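Local atomic coordinates of protein (sliding clamp) (Enterobacteria phage RB69, PDB entry 1B77), a protein that probably encircles DNA as a three-subunit ring and tethers the phage DNA polymerase to its template, making replication processive. Residues 121-124 with 125-129. Sequence-based numbering, arbitrary orientation.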
ATOM      1  N   GLU A 121       4.980  13.451  20.956  1.00 31.43           N
ATOM      2  CA  GLU A 121       3.794  13.771  20.153  1.00 32.23           C
ATOM      3  C   GLU A 121       3.974  15.075  19.380  1.00 31.97           C
ATOM      4  O   GLU A 121       3.595  15.178  18.207  1.00 31.95           O
ATOM      5  CB  GLU A 121       2.548  13.874  21.035  1.00 33.81           C
ATOM      6  CG  GLU A 121       2.271  12.643  21.883  1.00 36.13           C
ATOM      7  CD  GLU A 121       0.847  12.628  22.419  1.00 38.02           C
ATOM      8  OE1 GLU A 121       0.298  13.731  22.677  1.00 38.63           O
ATOM      9  OE2 GLU A 121       0.284  11.515  22.585  1.00 38.76           O
ATOM     10  N   ASP A 122       4.543  16.074  20.045  1.00 31.60           N
ATOM     11  CA  ASP A 122       4.794  17.359  19.412  1.00 31.55           C
ATOM     12  C   ASP A 122       5.684  17.152  18.180  1.00 30.91           C
ATOM     13  O   ASP A 122       5.388  17.670  17.105  1.00 30.67           O
ATOM     14  CB  ASP A 122       5.450  18.303  20.421  1.00 32.24           C
ATOM     15  CG  ASP A 122       4.527  18.631  21.587  1.00 33.17           C
ATOM     16  OD1 ASP A 122       3.317  18.330  21.487  1.00 33.38           O
ATOM     17  OD2 ASP A 122       5.000  19.200  22.595  1.00 34.15           O
ATOM     18  N   LEU A 123       6.762  16.385  18.333  1.00 30.41           N
ATOM     19  CA  LEU A 123       7.655  16.104  17.209  1.00 30.13           C
ATOM     20  C   LEU A 123       6.862  15.391  16.120  1.00 29.98           C
ATOM     21  O   LEU A 123       6.925  15.749  14.943  1.00 29.50           O
ATOM     22  CB  LEU A 123       8.819  15.211  17.641  1.00 29.56           C
ATOM     23  CG  LEU A 123       9.714  14.715  16.492  1.00 29.70           C
ATOM     24  CD1 LEU A 123      10.370  15.905  15.797  1.00 29.17           C
ATOM     25  CD2 LEU A 123      10.773  13.768  17.030  1.00 29.46           C
ATOM     26  N   GLN A 124       6.110  14.377  16.530  1.00 29.99           N
ATOM     27  CA  GLN A 124       5.292  13.609  15.613  1.00 30.34           C
ATOM     28  C   GLN A 124       4.319  14.517  14.848  1.00 30.53           C
ATOM     29  O   GLN A 124       4.114  14.336  13.645  1.00 30.58           O
ATOM     30  CB  GLN A 124       4.517  12.546  16.391  1.00 30.75           C
ATOM     31  CG  GLN A 124       3.766  11.547  15.530  1.00 31.58           C
ATOM     32  CD  GLN A 124       2.821  10.686  16.352  1.00 32.19           C
ATOM     33  OE1 GLN A 124       1.882  11.197  16.967  1.00 32.11           O
ATOM     34  NE2 GLN A 124       3.067   9.376  16.372  1.00 32.40           N
ATOM     35  N   GLN A 125       3.720  15.492  15.536  1.00 30.37           N
ATOM     36  CA  GLN A 125       2.781  16.396  14.873  1.00 30.36           C
ATOM     37  C   GLN A 125       3.482  17.314  13.883  1.00 30.42           C
ATOM     38  O   GLN A 125       2.981  17.544  12.782  1.00 30.41           O
ATOM     39  CB  GLN A 125       2.017  17.259  15.882  1.00 30.24           C
ATOM     40  CG  GLN A 125       0.966  18.152  15.209  1.00 30.19           C
ATOM     41  CD  GLN A 125       0.248  19.061  16.188  1.00 30.41           C
ATOM     42  OE1 GLN A 125       0.824  20.020  16.697  1.00 30.49           O
ATOM     43  NE2 GLN A 125      -1.016  18.761  16.456  1.00 30.06           N
ATOM     44  N   LEU A 126       4.630  17.850  14.284  1.00 30.52           N
ATOM     45  CA  LEU A 126       5.400  18.735  13.413  1.00 31.08           C
ATOM     46  C   LEU A 126       5.743  18.017  12.104  1.00 31.63           C
ATOM     47  O   LEU A 126       5.600  18.575  11.019  1.00 31.23           O
ATOM     48  CB  LEU A 126       6.695  19.171  14.105  1.00 30.35           C
ATOM     49  CG  LEU A 126       7.680  19.963  13.233  1.00 30.21           C
ATOM     50  CD1 LEU A 126       7.061  21.294  12.850  1.00 29.55           C
ATOM     51  CD2 LEU A 126       8.996  20.173  13.980  1.00 30.12           C
ATOM     52  N   LEU A 127       6.199  16.775  12.217  1.00 32.43           N
ATOM     53  CA  LEU A 127       6.560  15.990  11.045  1.00 33.95           C
ATOM     54  C   LEU A 127       5.330  15.599  10.218  1.00 34.74           C
ATOM     55  O   LEU A 127       5.370  15.615   8.988  1.00 34.74           O
ATOM     56  CB  LEU A 127       7.336  14.738  11.477  1.00 33.80           C
ATOM     57  CG  LEU A 127       8.800  14.940  11.894  1.00 34.04           C
ATOM     58  CD1 LEU A 127       8.935  16.106  12.844  1.00 34.43           C
ATOM     59  CD2 LEU A 127       9.320  13.668  12.533  1.00 34.21           C
ATOM     60  N   ARG A 128       4.238  15.264  10.896  1.00 36.00           N
ATOM     61  CA  ARG A 128       3.009  14.867  10.219  1.00 37.09           C
ATOM     62  C   ARG A 128       2.405  16.019   9.426  1.00 37.59           C
ATOM     63  O   ARG A 128       2.114  15.882   8.241  1.00 37.70           O
ATOM     64  CB  ARG A 128       1.962  14.382  11.231  1.00 37.86           C
ATOM     65  CG  ARG A 128       2.306  13.124  12.032  1.00 38.85           C
ATOM     66  CD  ARG A 128       2.249  11.859  11.209  1.00 39.43           C
ATOM     67  NE  ARG A 128       2.466  10.669  12.032  1.00 39.87           N
ATOM     68  CZ  ARG A 128       1.561  10.138  12.851  1.00 40.49           C
ATOM     69  NH1 ARG A 128       0.355  10.684  12.970  1.00 40.77           N
ATOM     70  NH2 ARG A 128       1.864   9.061  13.563  1.00 40.60           N
ATOM     71  N   VAL A 129       2.208  17.156  10.084  1.00 38.16           N
ATOM     72  CA  VAL A 129       1.594  18.299   9.425  1.00 38.91           C
ATOM     73  C   VAL A 129       2.505  19.033   8.430  1.00 39.37           C
ATOM     74  O   VAL A 129       2.023  19.615   7.458  1.00 39.21           O
ATOM     75  CB  VAL A 129       1.051  19.304  10.467  1.00 38.91           C
ATOM     76  CG1 VAL A 129       2.195  20.038  11.135  1.00 39.07           C
ATOM     77  CG2 VAL A 129       0.102  20.275   9.801  1.00 39.17           C
TER
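Helix 120-132 of the C-terminal gp45 domain brings Leu-123 against Leu-127 and Gln-124 against Arg-128, each pair one helical turn apart. Regular alpha-helical bonds hold the backbone. Gln-125 N donates to Glu-121 O at 2.7 Å, and Leu-126 N to Asp-122 O at 2.9 Å. Leu-127 N reaches Leu-123 O at 3.0 Å with an N-H...O angle of 166°.

The two leucines meet obliquely, mainly through CD1 of each. Leu-123 CD1 lies 3.3 Å from Leu-127 CD1, a closeness that probably reflects uncertain methyl placement. Leu-127 CG stands beside its own backbone N (chi1 -76°), which leads the side chain back toward Leu-123.

Gln-124 and Arg-128 run side by side and point the same way. Gln-124 CG sits over one face of the guanidinium, toward its rim, 3.7 Å from Arg-128 CZ. This is a van der Waals contact. The amide and guanidinium planes are 31° apart. Gln-124 NE2 and Arg-128 NH2 approach to 3.1 Å; as modelled, both are donors, so the contact is not a hydrogen bond.

Gln-125 faces the subunit interface. Its OE1 is hydrogen-bonded to Tyr-165 OH of its own chain and to Ser-88 OG of the second subunit. Its NE2 donates to Leu-66 O of that subunit. Both polar atoms of the Gln-125 amide are thus hydrogen-bonded. They tie helix 120-132 to strand 165-171 of its own chain and to the second subunit.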